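Local structure of precorrin-6Y C5,15-methyltransferase (Corynebacterium diphtheriae, 3HM2) at residues I18-P23 / V170-V175; W30-G35 / A111-R116; V53-S58 / D89-N94; R64-A69 / I78-G83; L123-V128 / Q134-L139. The protein probably uses S-adenosyl-L-methionine to methylate a precorrin intermediate of adenosylcobalamin biosynthesis, this chain being the C-terminal methyltransferase domain of a longer enzyme. All coordinates share one frame; numbering follows the deposited sequence.

Interaction 1 (I18-P23 / V170-V175)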
# COMPACT_ATOMS: atom_id res chain seq x y z
N ILE A 18 2.39 12.02 -17.28
CA ILE A 18 3.24 12.41 -18.39
C ILE A 18 4.12 11.23 -18.85
O ILE A 18 4.11 10.85 -20.02
CB ILE A 18 4.08 13.68 -18.11
CG1 ILE A 18 3.20 14.77 -17.47
CG2 ILE A 18 4.67 14.23 -19.39
CD1 ILE A 18 2.44 15.67 -18.48
N SER A 19 4.83 10.60 -17.92
CA SER A 19 5.66 9.45 -18.29
C SER A 19 4.87 8.36 -19.03
O SER A 19 5.43 7.65 -19.87
CB SER A 19 6.37 8.83 -17.08
OG SER A 19 5.72 7.64 -16.66
N ALA A 20 3.59 8.24 -18.71
CA ALA A 20 2.75 7.20 -19.30
C ALA A 20 2.32 7.58 -20.71
O ALA A 20 2.21 6.72 -21.59
CB ALA A 20 1.53 6.94 -18.42
N LEU A 21 2.07 8.86 -20.93
CA LEU A 21 1.53 9.34 -22.20
C LEU A 21 2.58 9.26 -23.31
O LEU A 21 2.24 9.12 -24.48
CB LEU A 21 1.02 10.77 -22.06
CG LEU A 21 -0.22 10.96 -21.19
CD1 LEU A 21 -0.31 12.40 -20.69
CD2 LEU A 21 -1.48 10.57 -21.95
N ALA A 22 3.85 9.36 -22.92
CA ALA A 22 4.95 9.07 -23.84
C ALA A 22 4.95 10.04 -25.02
O ALA A 22 4.61 9.65 -26.14
CB ALA A 22 4.88 7.63 -24.32
N PRO A 23 5.32 11.29 -24.76
CA PRO A 23 5.23 12.34 -25.78
C PRO A 23 6.34 12.22 -26.82
O PRO A 23 7.51 12.05 -26.45
CB PRO A 23 5.41 13.62 -24.96
CG PRO A 23 4.91 13.27 -23.61
CD PRO A 23 5.27 11.83 -23.39
N VAL A 170 -4.77 5.71 -6.94
CA VAL A 170 -5.06 6.30 -8.23
C VAL A 170 -4.83 5.19 -9.22
O VAL A 170 -3.80 4.50 -9.16
CB VAL A 170 -4.10 7.45 -8.53
CG1 VAL A 170 -4.16 7.81 -10.01
CG2 VAL A 170 -4.41 8.65 -7.63
N HIS A 171 -5.79 4.99 -10.11
CA HIS A 171 -5.66 3.94 -11.10
C HIS A 171 -5.43 4.55 -12.44
O HIS A 171 -5.97 5.61 -12.78
CB HIS A 171 -6.85 2.97 -11.06
CG HIS A 171 -6.88 2.13 -9.82
ND1 HIS A 171 -7.24 2.65 -8.60
CD2 HIS A 171 -6.50 0.85 -9.60
CE1 HIS A 171 -7.11 1.71 -7.68
NE2 HIS A 171 -6.67 0.61 -8.26
N GLN A 172 -4.55 3.88 -13.18
CA GLN A 172 -4.10 4.41 -14.45
C GLN A 172 -4.15 3.35 -15.49
O GLN A 172 -3.53 2.29 -15.39
CB GLN A 172 -2.69 5.00 -14.35
CG GLN A 172 -2.44 6.06 -15.38
CD GLN A 172 -1.20 6.85 -15.09
OE1 GLN A 172 -0.08 6.42 -15.39
NE2 GLN A 172 -1.39 8.03 -14.51
N TRP A 173 -4.91 3.66 -16.52
CA TRP A 173 -4.98 2.85 -17.70
C TRP A 173 -4.18 3.54 -18.81
O TRP A 173 -4.45 4.68 -19.16
CB TRP A 173 -6.45 2.62 -18.07
CG TRP A 173 -6.65 1.58 -19.10
CD1 TRP A 173 -5.98 0.39 -19.21
CD2 TRP A 173 -7.56 1.63 -20.19
NE1 TRP A 173 -6.41 -0.30 -20.31
CE2 TRP A 173 -7.39 0.44 -20.93
CE3 TRP A 173 -8.49 2.57 -20.62
CZ2 TRP A 173 -8.13 0.15 -22.07
CZ3 TRP A 173 -9.23 2.29 -21.76
CH2 TRP A 173 -9.04 1.08 -22.48
N THR A 174 -3.15 2.86 -19.30
CA THR A 174 -2.47 3.27 -20.52
C THR A 174 -2.57 2.21 -21.61
O THR A 174 -2.41 1.01 -21.37
CB THR A 174 -1.02 3.59 -20.31
OG1 THR A 174 -0.49 4.13 -21.52
CG2 THR A 174 -0.26 2.35 -20.00
N VAL A 175 -2.83 2.65 -22.83
CA VAL A 175 -3.10 1.72 -23.92
C VAL A 175 -2.59 2.23 -25.31
O VAL A 175 -2.26 3.42 -25.49
CB VAL A 175 -4.62 1.32 -23.89
CG1 VAL A 175 -5.51 2.56 -24.05
CG2 VAL A 175 -4.95 0.21 -24.90
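Gln172 and Ala20 meet where the last turn of helix 9-21 rests against strand 162-176, and the glutamine repays being followed outward from its backbone. Its CB points toward the helix but is still too far to touch it. CG stands anti to the backbone N (chi1 -154°) and the chain continues extended, passing Val124 of the adjoining strand on its way. Only the amide spans the gap. OE1 ends 3.5 Å from Ala20 CB, a plain van der Waals contact between a polar atom and a methyl group, while NE2 donates a hydrogen bond to Asn126 OD1 on that same adjoining strand. With one end of the amide committed in this way, the other is left facing the alanine. The strand is the antiparallel member that sets the class I methyltransferase sheet apart from the all-parallel Rossmann fold, and helix 9-21 covers one face of it; Trp173, whose side chain leaves on the other face, packs against helix 130-143. Two residues further along, Thr174 also points at the helix. Its OG1, anti to the backbone N at chi1 -174°, comes to 3.7 Å from Ala20 O, which is proximity and not a hydrogen bond. The helix ends here: Ala22 is the first residue to leave helical angles, with a phi of 62°, and the carbonyls of Leu21 and Ala22 receive weak hydrogen bonds from Arg122. One residue before Ala20, Ser19 OG hydrogen-bonds to Gln11 NE2 of the second subunit.

Interaction 2 (W30-G35 / A111-R116)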
# COMPACT_ATOMS: atom_id res chain seq x y z
N TRP A 30 -5.18 15.18 -26.71
CA TRP A 30 -6.44 15.62 -26.13
C TRP A 30 -6.35 15.39 -24.63
O TRP A 30 -6.23 14.26 -24.16
CB TRP A 30 -7.66 14.92 -26.71
CG TRP A 30 -8.06 15.46 -28.06
CD1 TRP A 30 -7.35 16.35 -28.85
CD2 TRP A 30 -9.26 15.15 -28.79
NE1 TRP A 30 -8.05 16.60 -30.03
CE2 TRP A 30 -9.22 15.88 -30.01
CE3 TRP A 30 -10.37 14.33 -28.54
CZ2 TRP A 30 -10.22 15.78 -30.96
CZ3 TRP A 30 -11.38 14.25 -29.48
CH2 TRP A 30 -11.30 14.98 -30.66
N ASP A 31 -6.42 16.48 -23.87
CA ASP A 31 -6.48 16.40 -22.42
C ASP A 31 -7.87 16.72 -21.90
O ASP A 31 -8.26 17.89 -21.83
CB ASP A 31 -5.45 17.34 -21.79
CG ASP A 31 -5.89 17.86 -20.44
OD1 ASP A 31 -6.75 17.22 -19.80
OD2 ASP A 31 -5.37 18.91 -20.00
N ILE A 32 -8.62 15.69 -21.54
CA ILE A 32 -10.04 15.83 -21.24
C ILE A 32 -10.33 15.54 -19.77
O ILE A 32 -9.80 14.60 -19.20
CB ILE A 32 -10.90 14.90 -22.12
CG1 ILE A 32 -10.35 14.85 -23.54
CG2 ILE A 32 -12.35 15.34 -22.11
CD1 ILE A 32 -10.47 13.50 -24.21
N GLY A 33 -11.18 16.37 -19.17
CA GLY A 33 -11.78 16.05 -17.89
C GLY A 33 -11.09 16.76 -16.74
O GLY A 33 -10.46 17.80 -16.93
N GLY A 34 -11.22 16.20 -15.54
CA GLY A 34 -10.82 16.89 -14.33
C GLY A 34 -9.62 17.79 -14.54
O GLY A 34 -8.59 17.35 -15.05
N GLY A 35 -9.75 19.05 -14.13
CA GLY A 35 -8.62 19.95 -14.09
C GLY A 35 -7.92 20.07 -15.43
O GLY A 35 -6.69 20.00 -15.51
N ALA A 111 -16.72 7.09 -25.33
CA ALA A 111 -17.02 6.53 -26.63
C ALA A 111 -16.74 7.62 -27.64
O ALA A 111 -16.03 7.43 -28.62
CB ALA A 111 -18.45 6.06 -26.70
N ALA A 112 -17.24 8.81 -27.35
CA ALA A 112 -16.93 9.96 -28.17
C ALA A 112 -15.40 10.19 -28.28
O ALA A 112 -14.81 10.05 -29.35
CB ALA A 112 -17.61 11.17 -27.60
N ALA A 113 -14.75 10.55 -27.19
CA ALA A 113 -13.30 10.70 -27.27
C ALA A 113 -12.75 9.59 -28.15
O ALA A 113 -11.90 9.83 -29.00
CB ALA A 113 -12.67 10.66 -25.89
N TRP A 114 -13.28 8.39 -27.98
CA TRP A 114 -12.68 7.18 -28.52
C TRP A 114 -12.81 7.03 -30.04
O TRP A 114 -11.85 6.66 -30.72
CB TRP A 114 -13.30 5.97 -27.84
CG TRP A 114 -12.75 4.66 -28.25
CD1 TRP A 114 -13.40 3.67 -28.92
CD2 TRP A 114 -11.43 4.17 -27.99
NE1 TRP A 114 -12.57 2.59 -29.10
CE2 TRP A 114 -11.36 2.87 -28.53
CE3 TRP A 114 -10.31 4.69 -27.34
CZ2 TRP A 114 -10.21 2.09 -28.45
CZ3 TRP A 114 -9.17 3.91 -27.25
CH2 TRP A 114 -9.13 2.62 -27.80
N LYS A 115 -14.00 7.31 -30.55
CA LYS A 115 -14.25 7.20 -31.98
C LYS A 115 -13.17 8.00 -32.73
O LYS A 115 -12.86 7.72 -33.90
CB LYS A 115 -15.65 7.76 -32.30
CG LYS A 115 -15.64 9.27 -32.61
CD LYS A 115 -16.97 9.99 -32.35
CE LYS A 115 -16.86 11.03 -31.21
NZ LYS A 115 -16.31 12.34 -31.63
N ARG A 116 -12.58 8.97 -32.04
CA ARG A 116 -11.72 9.94 -32.70
C ARG A 116 -10.28 9.44 -32.79
O ARG A 116 -9.47 9.96 -33.55
CB ARG A 116 -11.82 11.32 -32.03
CG ARG A 116 -13.20 11.97 -32.07
CD ARG A 116 -13.59 12.44 -33.48
NE ARG A 116 -12.52 13.23 -34.08
CZ ARG A 116 -12.53 14.55 -34.23
NH1 ARG A 116 -13.59 15.26 -33.86
NH2 ARG A 116 -11.48 15.15 -34.77
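The side chain of Arg116 folds back on itself to bring its guanidinium up to the far rim of the Trp30 indole. Three successive bends do this (chi1 -62°, then chi2 and chi3 of the same sign), curling the chain round so that its aliphatic part and its charged end both lie against the same six-membered ring. Arg116 CG sits 3.8 Å from Trp30 CH2, and Arg116 CB is 3.9 Å from Trp30 CZ3. Beyond the bends, Trp30 CH2 stands over the middle of the guanidinium, 3.8 Å from Arg116 CZ. The two planes are 73° apart, and the roles are the reverse of a familiar cation-pi pair: the indole offers its edge, and the guanidinium its face. The indole also has ring partners, Phe88 in a stack and Phe55 edge-to-face. Arg116 NH2 finds its hydrogen bond at Val91 O, which fixes the charged end beside the ring. A smaller apolar contact lies alongside, where Ile32 directs CG1 beside its backbone N (chi1 -40°) and its terminal CD1 reaches Ala113 CB at 4.0 Å. Trp30 and Ile32 are alternate residues of one strand and so project on the same side, toward helix 109-115. Past Ile32 the chain enters a glycine-rich loop resembling the first motif of class I methyltransferases. Strand 27-32 is an interior strand, between 50-55 and 97-100, and helix 109-115 covers one face of the sheet there.

Interaction 3 (V53-S58 / D89-N94)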
# COMPACT_ATOMS: atom_id res chain seq x y z
N VAL A 53 -4.69 19.76 -26.90
CA VAL A 53 -6.08 20.21 -26.92
C VAL A 53 -6.76 20.01 -25.55
O VAL A 53 -6.67 18.93 -24.92
CB VAL A 53 -6.92 19.63 -28.09
CG1 VAL A 53 -8.34 20.19 -28.04
CG2 VAL A 53 -6.29 19.94 -29.43
N CYS A 54 -7.43 21.08 -25.12
CA CYS A 54 -8.07 21.19 -23.83
C CYS A 54 -9.59 21.29 -23.96
O CYS A 54 -10.11 21.88 -24.91
CB CYS A 54 -7.50 22.40 -23.10
SG CYS A 54 -5.87 22.10 -22.31
N PHE A 55 -10.31 20.72 -23.01
CA PHE A 55 -11.77 20.66 -23.05
C PHE A 55 -12.34 21.02 -21.67
O PHE A 55 -12.51 20.15 -20.80
CB PHE A 55 -12.26 19.27 -23.50
CG PHE A 55 -12.05 18.97 -25.00
CD1 PHE A 55 -10.96 18.23 -25.44
CD2 PHE A 55 -12.97 19.40 -25.94
CE1 PHE A 55 -10.77 17.95 -26.80
CE2 PHE A 55 -12.80 19.10 -27.29
CZ PHE A 55 -11.69 18.39 -27.72
N GLU A 56 -12.63 22.29 -21.46
CA GLU A 56 -13.15 22.79 -20.19
C GLU A 56 -14.54 23.43 -20.38
O GLU A 56 -14.76 24.21 -21.30
CB GLU A 56 -12.16 23.79 -19.57
CG GLU A 56 -12.68 24.63 -18.41
CD GLU A 56 -13.00 23.81 -17.18
OE1 GLU A 56 -12.14 23.00 -16.76
OE2 GLU A 56 -14.12 23.97 -16.61
N ILE A 57 -15.46 23.12 -19.49
CA ILE A 57 -16.81 23.67 -19.56
C ILE A 57 -16.92 25.16 -19.16
O ILE A 57 -17.65 25.93 -19.83
CB ILE A 57 -17.78 22.81 -18.74
CG1 ILE A 57 -18.75 23.69 -17.94
CG2 ILE A 57 -16.99 21.87 -17.82
CD1 ILE A 57 -19.51 22.95 -16.84
N SER A 58 -16.19 25.55 -18.11
CA SER A 58 -16.30 26.88 -17.45
C SER A 58 -15.68 28.02 -18.25
O SER A 58 -14.50 27.95 -18.56
CB SER A 58 -15.62 26.82 -16.07
OG SER A 58 -15.64 28.05 -15.36
N ASP A 89 -16.77 17.71 -31.41
CA ASP A 89 -17.42 17.96 -32.70
C ASP A 89 -16.95 19.23 -33.42
O ASP A 89 -17.27 19.45 -34.59
CB ASP A 89 -18.95 18.01 -32.52
CG ASP A 89 -19.59 16.63 -32.57
OD1 ASP A 89 -19.05 15.74 -33.27
OD2 ASP A 89 -20.65 16.45 -31.92
N ASP A 90 -16.21 20.08 -32.72
CA ASP A 90 -15.73 21.31 -33.34
C ASP A 90 -14.20 21.37 -33.42
O ASP A 90 -13.62 22.39 -33.83
CB ASP A 90 -16.30 22.54 -32.62
CG ASP A 90 -16.75 23.62 -33.59
OD1 ASP A 90 -16.45 23.50 -34.80
OD2 ASP A 90 -17.42 24.59 -33.14
N VAL A 91 -13.55 20.28 -33.02
CA VAL A 91 -12.12 20.13 -33.20
C VAL A 91 -11.86 19.11 -34.29
O VAL A 91 -12.10 17.90 -34.11
CB VAL A 91 -11.42 19.75 -31.91
CG1 VAL A 91 -9.94 19.89 -32.08
CG2 VAL A 91 -11.93 20.63 -30.77
N PRO A 92 -11.37 19.60 -35.43
CA PRO A 92 -11.34 18.95 -36.75
C PRO A 92 -10.31 17.80 -36.88
O PRO A 92 -10.64 16.78 -37.47
CB PRO A 92 -10.99 20.11 -37.70
CG PRO A 92 -10.85 21.35 -36.86
CD PRO A 92 -10.65 20.89 -35.46
N ASP A 93 -9.09 17.97 -36.38
CA ASP A 93 -8.04 17.01 -36.62
C ASP A 93 -8.03 15.96 -35.53
O ASP A 93 -8.18 16.30 -34.36
CB ASP A 93 -6.67 17.72 -36.62
CG ASP A 93 -6.50 18.68 -37.78
OD1 ASP A 93 -7.10 18.44 -38.85
OD2 ASP A 93 -5.76 19.67 -37.64
N ASN A 94 -7.82 14.69 -35.89
CA ASN A 94 -7.84 13.60 -34.91
C ASN A 94 -6.65 13.68 -33.98
O ASN A 94 -5.52 13.82 -34.48
CB ASN A 94 -7.73 12.26 -35.60
CG ASN A 94 -9.06 11.72 -36.04
OD1 ASN A 94 -9.13 10.87 -36.92
ND2 ASN A 94 -10.12 12.20 -35.41
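Val91 presses one of its two methyl groups onto the end of the Phe55 ring, and this is the tight part of the contact. Val91 CG2 lies 3.8 Å from Phe55 CZ and 3.9 Å from Phe55 CE2, with the two side chains approaching from opposite directions and the methyl coming in obliquely to the ring. The torsion of the valine decides which branch does what: with CG1 anti to the backbone N (chi1 -168°), CG2 falls beside that nitrogen and faces the phenyl group. The other branch is more loosely engaged, Val91 CG1 standing 4.4 Å from Val53 CG1. The Phe55 ring also meets Phe88 edge-to-face, and Val91 also touches Gln81 of the neighbouring strand. The loose side begins at once on leaving Val91. Asp89, Asp90, Pro92 and Asp93 are all exposed, so within 89-94, part of the loop between strands 78-81 and 97-100, Val91 alone is buried, and its acidic and proline neighbours stay at the surface. A bound acetic acid molecule, probably from the crystallisation liquor, lies about 3 Å from the side chain of Val53. At the far end of the 53-58 segment the chain turns into helix 59-70: Ser58 N bonds to Glu56 OE2 through that oxygen's anti lone pair, and Ser58 serves as N-cap through its OG. Across the contact itself no hydrogen bond forms; the loop is joined to strand 50-55 by apolar burial, which fits surfaces by shape and specifies no polar partner.

Interaction 4 (R64-A69 / I78-G83)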
# COMPACT_ATOMS: atom_id res chain seq x y z
N ARG A 64 -8.19 30.82 -17.49
CA ARG A 64 -7.03 30.62 -16.62
C ARG A 64 -6.02 29.56 -17.12
O ARG A 64 -4.84 29.60 -16.77
CB ARG A 64 -7.48 30.30 -15.19
CG ARG A 64 -6.36 29.97 -14.24
CD ARG A 64 -5.82 31.19 -13.51
NE ARG A 64 -4.73 30.83 -12.60
CZ ARG A 64 -4.27 31.62 -11.64
NH1 ARG A 64 -4.81 32.81 -11.43
NH2 ARG A 64 -3.27 31.20 -10.86
N ILE A 65 -6.49 28.60 -17.91
CA ILE A 65 -5.63 27.60 -18.52
C ILE A 65 -4.73 28.28 -19.55
O ILE A 65 -3.51 28.14 -19.53
CB ILE A 65 -6.44 26.54 -19.27
CG1 ILE A 65 -7.51 25.93 -18.37
CG2 ILE A 65 -5.53 25.45 -19.77
CD1 ILE A 65 -8.47 25.04 -19.14
N LEU A 66 -5.36 29.03 -20.45
CA LEU A 66 -4.63 29.73 -21.50
C LEU A 66 -3.72 30.81 -20.92
O LEU A 66 -2.62 31.05 -21.42
CB LEU A 66 -5.60 30.35 -22.51
CG LEU A 66 -4.98 31.19 -23.62
CD1 LEU A 66 -4.26 30.30 -24.62
CD2 LEU A 66 -6.04 32.03 -24.32
N SER A 67 -4.19 31.46 -19.86
CA SER A 67 -3.36 32.40 -19.11
C SER A 67 -2.03 31.78 -18.71
O SER A 67 -0.98 32.41 -18.83
CB SER A 67 -4.11 32.90 -17.87
OG SER A 67 -4.16 34.32 -17.84
N ASN A 68 -2.09 30.54 -18.24
CA ASN A 68 -0.90 29.85 -17.74
C ASN A 68 -0.05 29.28 -18.87
O ASN A 68 1.17 29.15 -18.74
CB ASN A 68 -1.29 28.74 -16.76
CG ASN A 68 -1.60 29.27 -15.38
OD1 ASN A 68 -1.35 30.44 -15.08
ND2 ASN A 68 -2.13 28.41 -14.52
N ALA A 69 -0.70 28.94 -19.98
CA ALA A 69 0.01 28.51 -21.18
C ALA A 69 0.85 29.64 -21.77
O ALA A 69 1.99 29.44 -22.17
CB ALA A 69 -0.97 27.98 -22.22
N ILE A 78 -1.40 25.49 -27.83
CA ILE A 78 -2.53 24.97 -27.09
C ILE A 78 -3.79 25.62 -27.63
O ILE A 78 -3.82 26.82 -27.87
CB ILE A 78 -2.40 25.26 -25.58
CG1 ILE A 78 -3.28 24.31 -24.77
CG2 ILE A 78 -2.78 26.68 -25.29
CD1 ILE A 78 -2.92 24.20 -23.35
N ALA A 79 -4.81 24.81 -27.88
CA ALA A 79 -6.17 25.34 -28.02
C ALA A 79 -6.95 24.97 -26.76
O ALA A 79 -6.83 23.85 -26.28
CB ALA A 79 -6.84 24.78 -29.23
N VAL A 80 -7.73 25.91 -26.24
CA VAL A 80 -8.62 25.63 -25.13
C VAL A 80 -10.08 25.65 -25.57
O VAL A 80 -10.68 26.71 -25.73
CB VAL A 80 -8.43 26.65 -23.99
CG1 VAL A 80 -9.05 26.13 -22.70
CG2 VAL A 80 -6.96 26.96 -23.79
N GLN A 81 -10.65 24.46 -25.76
CA GLN A 81 -12.05 24.33 -26.15
C GLN A 81 -12.95 24.16 -24.93
O GLN A 81 -12.49 24.26 -23.79
CB GLN A 81 -12.23 23.15 -27.10
CG GLN A 81 -11.22 23.10 -28.23
CD GLN A 81 -11.47 24.15 -29.29
OE1 GLN A 81 -12.56 24.72 -29.37
NE2 GLN A 81 -10.46 24.43 -30.10
N GLN A 82 -14.23 23.91 -25.17
CA GLN A 82 -15.17 23.62 -24.10
C GLN A 82 -15.30 22.12 -23.86
O GLN A 82 -14.46 21.34 -24.31
CB GLN A 82 -16.54 24.22 -24.41
CG GLN A 82 -16.54 25.74 -24.53
CD GLN A 82 -17.79 26.27 -25.21
OE1 GLN A 82 -17.76 26.66 -26.37
NE2 GLN A 82 -18.90 26.28 -24.47
N GLY A 83 -16.35 21.73 -23.15
CA GLY A 83 -16.48 20.36 -22.67
C GLY A 83 -16.77 19.38 -23.79
O GLY A 83 -17.61 19.63 -24.65
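Val80 divides its two methyl groups between successive residues of helix 59-70. Val80 CG1 meets Ile65 CD1 at 3.8 Å, and Val80 CG2 meets Leu66 CB at 3.9 Å, so the valine straddles the first half of the interface. Ile78, two residues back on the strand, meets Ala69 farther along the helix and shares Leu66 with Val80, using its short branch for both: Ile78 CG2 lies 3.8 Å from Ala69 CB and 4.0 Å from Leu66 CD1. Leu66 reaches both strand residues because CG, anti to the backbone N at chi1 177°, carries CD1 on toward Ile78 while CB stays over Val80. The arrangement is the second half of a beta-alpha-beta crossover, strand 50-55 leading through helix 59-70 into strand 78-81. The axes of segments 64-69 and 78-81 run antiparallel, at 171° and 9.0 Å at closest approach. Behind this first layer, Ile41 of helix 38-44 touches both Ile65 and Ala69, and Cys54 of the neighbouring strand supports Ile78 and Val80. Backbone hydrogen bonds from Ala79 and Gln81 to strand 50-55 set the strand in place. Farther out, Glu63, which binds calcium and magnesium in a crystal structure of this protein, has its side chain about 7 Å from that of Leu66; neither metal is bound to this chain.

Interaction 5 (L123-V128 / Q134-L139)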
# COMPACT_ATOMS: atom_id res chain seq x y z
N LEU A 123 -4.14 6.15 -25.35
CA LEU A 123 -4.87 6.83 -24.26
C LEU A 123 -4.50 6.37 -22.85
O LEU A 123 -4.57 5.17 -22.54
CB LEU A 123 -6.39 6.72 -24.42
CG LEU A 123 -7.17 7.60 -23.43
CD1 LEU A 123 -8.54 8.03 -24.02
CD2 LEU A 123 -7.33 6.97 -22.04
N VAL A 124 -4.16 7.34 -21.99
CA VAL A 124 -3.89 7.08 -20.59
C VAL A 124 -4.95 7.73 -19.73
O VAL A 124 -5.22 8.91 -19.88
CB VAL A 124 -2.53 7.61 -20.26
CG1 VAL A 124 -1.93 6.85 -19.08
CG2 VAL A 124 -1.64 7.47 -21.48
N ALA A 125 -5.60 6.95 -18.88
CA ALA A 125 -6.68 7.44 -18.02
C ALA A 125 -6.41 7.27 -16.51
O ALA A 125 -5.64 6.41 -16.11
CB ALA A 125 -8.01 6.80 -18.40
N ASN A 126 -7.03 8.12 -15.71
CA ASN A 126 -6.89 8.11 -14.27
C ASN A 126 -8.22 7.93 -13.64
O ASN A 126 -9.21 8.51 -14.08
CB ASN A 126 -6.37 9.44 -13.76
CG ASN A 126 -4.89 9.48 -13.74
OD1 ASN A 126 -4.23 8.60 -14.29
ND2 ASN A 126 -4.33 10.51 -13.11
N ALA A 127 -8.22 7.14 -12.56
CA ALA A 127 -9.41 6.85 -11.79
C ALA A 127 -8.99 7.03 -10.36
O ALA A 127 -7.84 6.83 -10.02
CB ALA A 127 -9.88 5.39 -12.02
N VAL A 128 -9.94 7.36 -9.49
CA VAL A 128 -9.59 7.70 -8.13
C VAL A 128 -10.64 7.12 -7.19
O VAL A 128 -10.52 7.19 -5.98
CB VAL A 128 -9.59 9.20 -8.01
CG1 VAL A 128 -10.92 9.71 -8.49
CG2 VAL A 128 -9.29 9.64 -6.58
N GLN A 134 -13.42 0.34 -11.69
CA GLN A 134 -13.96 -0.91 -12.24
C GLN A 134 -14.34 -0.73 -13.72
O GLN A 134 -14.50 -1.69 -14.46
CB GLN A 134 -15.16 -1.39 -11.42
CG GLN A 134 -15.05 -1.21 -9.91
CD GLN A 134 -16.33 -1.64 -9.22
OE1 GLN A 134 -17.13 -0.82 -8.76
NE2 GLN A 134 -16.54 -2.95 -9.17
N MSE A 135 -14.47 0.52 -14.13
CA MSE A 135 -14.69 0.88 -15.52
C MSE A 135 -13.40 0.77 -16.36
O MSE A 135 -13.43 0.28 -17.49
CB MSE A 135 -15.26 2.30 -15.57
CG MSE A 135 -15.10 3.04 -16.90
SE MSE A 135 -16.65 2.75 -18.04
CE MSE A 135 -16.41 4.24 -19.28
N LEU A 136 -12.27 1.23 -15.82
CA LEU A 136 -11.00 1.02 -16.52
C LEU A 136 -10.88 -0.48 -16.81
O LEU A 136 -10.29 -0.90 -17.80
CB LEU A 136 -9.79 1.47 -15.69
CG LEU A 136 -9.48 2.89 -15.19
CD1 LEU A 136 -8.32 2.80 -14.18
CD2 LEU A 136 -9.16 3.89 -16.30
N TRP A 137 -11.43 -1.30 -15.91
CA TRP A 137 -11.23 -2.75 -15.94
C TRP A 137 -12.10 -3.36 -17.02
O TRP A 137 -11.83 -4.46 -17.48
CB TRP A 137 -11.56 -3.38 -14.56
CG TRP A 137 -10.43 -3.29 -13.58
CD1 TRP A 137 -10.42 -2.62 -12.38
CD2 TRP A 137 -9.12 -3.86 -13.72
NE1 TRP A 137 -9.19 -2.76 -11.77
CE2 TRP A 137 -8.37 -3.50 -12.58
CE3 TRP A 137 -8.51 -4.66 -14.70
CZ2 TRP A 137 -7.05 -3.91 -12.39
CZ3 TRP A 137 -7.17 -5.06 -14.52
CH2 TRP A 137 -6.47 -4.69 -13.38
N ALA A 138 -13.13 -2.63 -17.41
CA ALA A 138 -14.08 -3.10 -18.40
C ALA A 138 -13.63 -2.66 -19.78
O ALA A 138 -13.66 -3.44 -20.75
CB ALA A 138 -15.45 -2.55 -18.08
N LEU A 139 -13.20 -1.41 -19.88
CA LEU A 139 -12.60 -0.89 -21.11
C LEU A 139 -11.24 -1.54 -21.37
O LEU A 139 -10.82 -1.67 -22.52
CB LEU A 139 -12.45 0.63 -21.04
CG LEU A 139 -13.72 1.41 -20.69
CD1 LEU A 139 -13.38 2.87 -20.41
CD2 LEU A 139 -14.75 1.30 -21.80
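Met135 O, gripped by two backbone amides, closes the helical turn from which Leu136 reaches across to Ala125 and Ala127. Ala138 N and Leu139 N each lie 2.9 Å from Met135 O (the residue is a selenomethionine). The leucine is the single side chain that this segment sends to the strand, and it forks over two methyl groups. Leu136 CD1 touches Ala127 CB at 3.7 Å, and Leu136 CD2 touches Ala125 CB at 3.8 Å. Its CG is anti to the carbonyl carbon (chi1 -62°), which aims the fork at the strand. Small residues at alternate positions give the sheet a low surface on this side, and the helix follows the strand almost directly in sequence. Helix 130-143 belongs to the layer that covers one face of the class I methyltransferase sheet, packed where strands 122-127 and 162-176 adjoin. Leu136 accordingly touches His171 and Trp173 of the second of these strands, while Leu104, from a loop, packs on Leu136 and on both alanines. Backbone hydrogen bonds from Ala125 to Trp173 and from Ala127 to His171 hold the two strands together beside the leucine. In the assembly, Gln134 and Trp137 pack against Trp137 and Gln134 of the third subunit, and Trp137 also meets Met164 of the second.

Overall arrangement
Starting from the N terminus, helix 9-21 opens interaction 1, which closes only at the final strand, so all the other contacts fall within its span. Interaction 2 opens next, on strand 27-32, and closes at helix 109-115. Within it lies interaction 3, from strand 50-55 to the loop before strand 97-100, and within that in turn interaction 4, the helix-to-strand half of the crossover that starts at strand 50-55. Interaction 5 opens and closes after interaction 2; no two contacts cross. Every contact reaches the one sheet: interactions 2, 3 and 4 follow strands 27-32, 50-55 and 78-81 outward, with neighbours 2 and 3, and 3 and 4, joined by backbone bonds, as are interactions 1 and 5 across their adjacent strands.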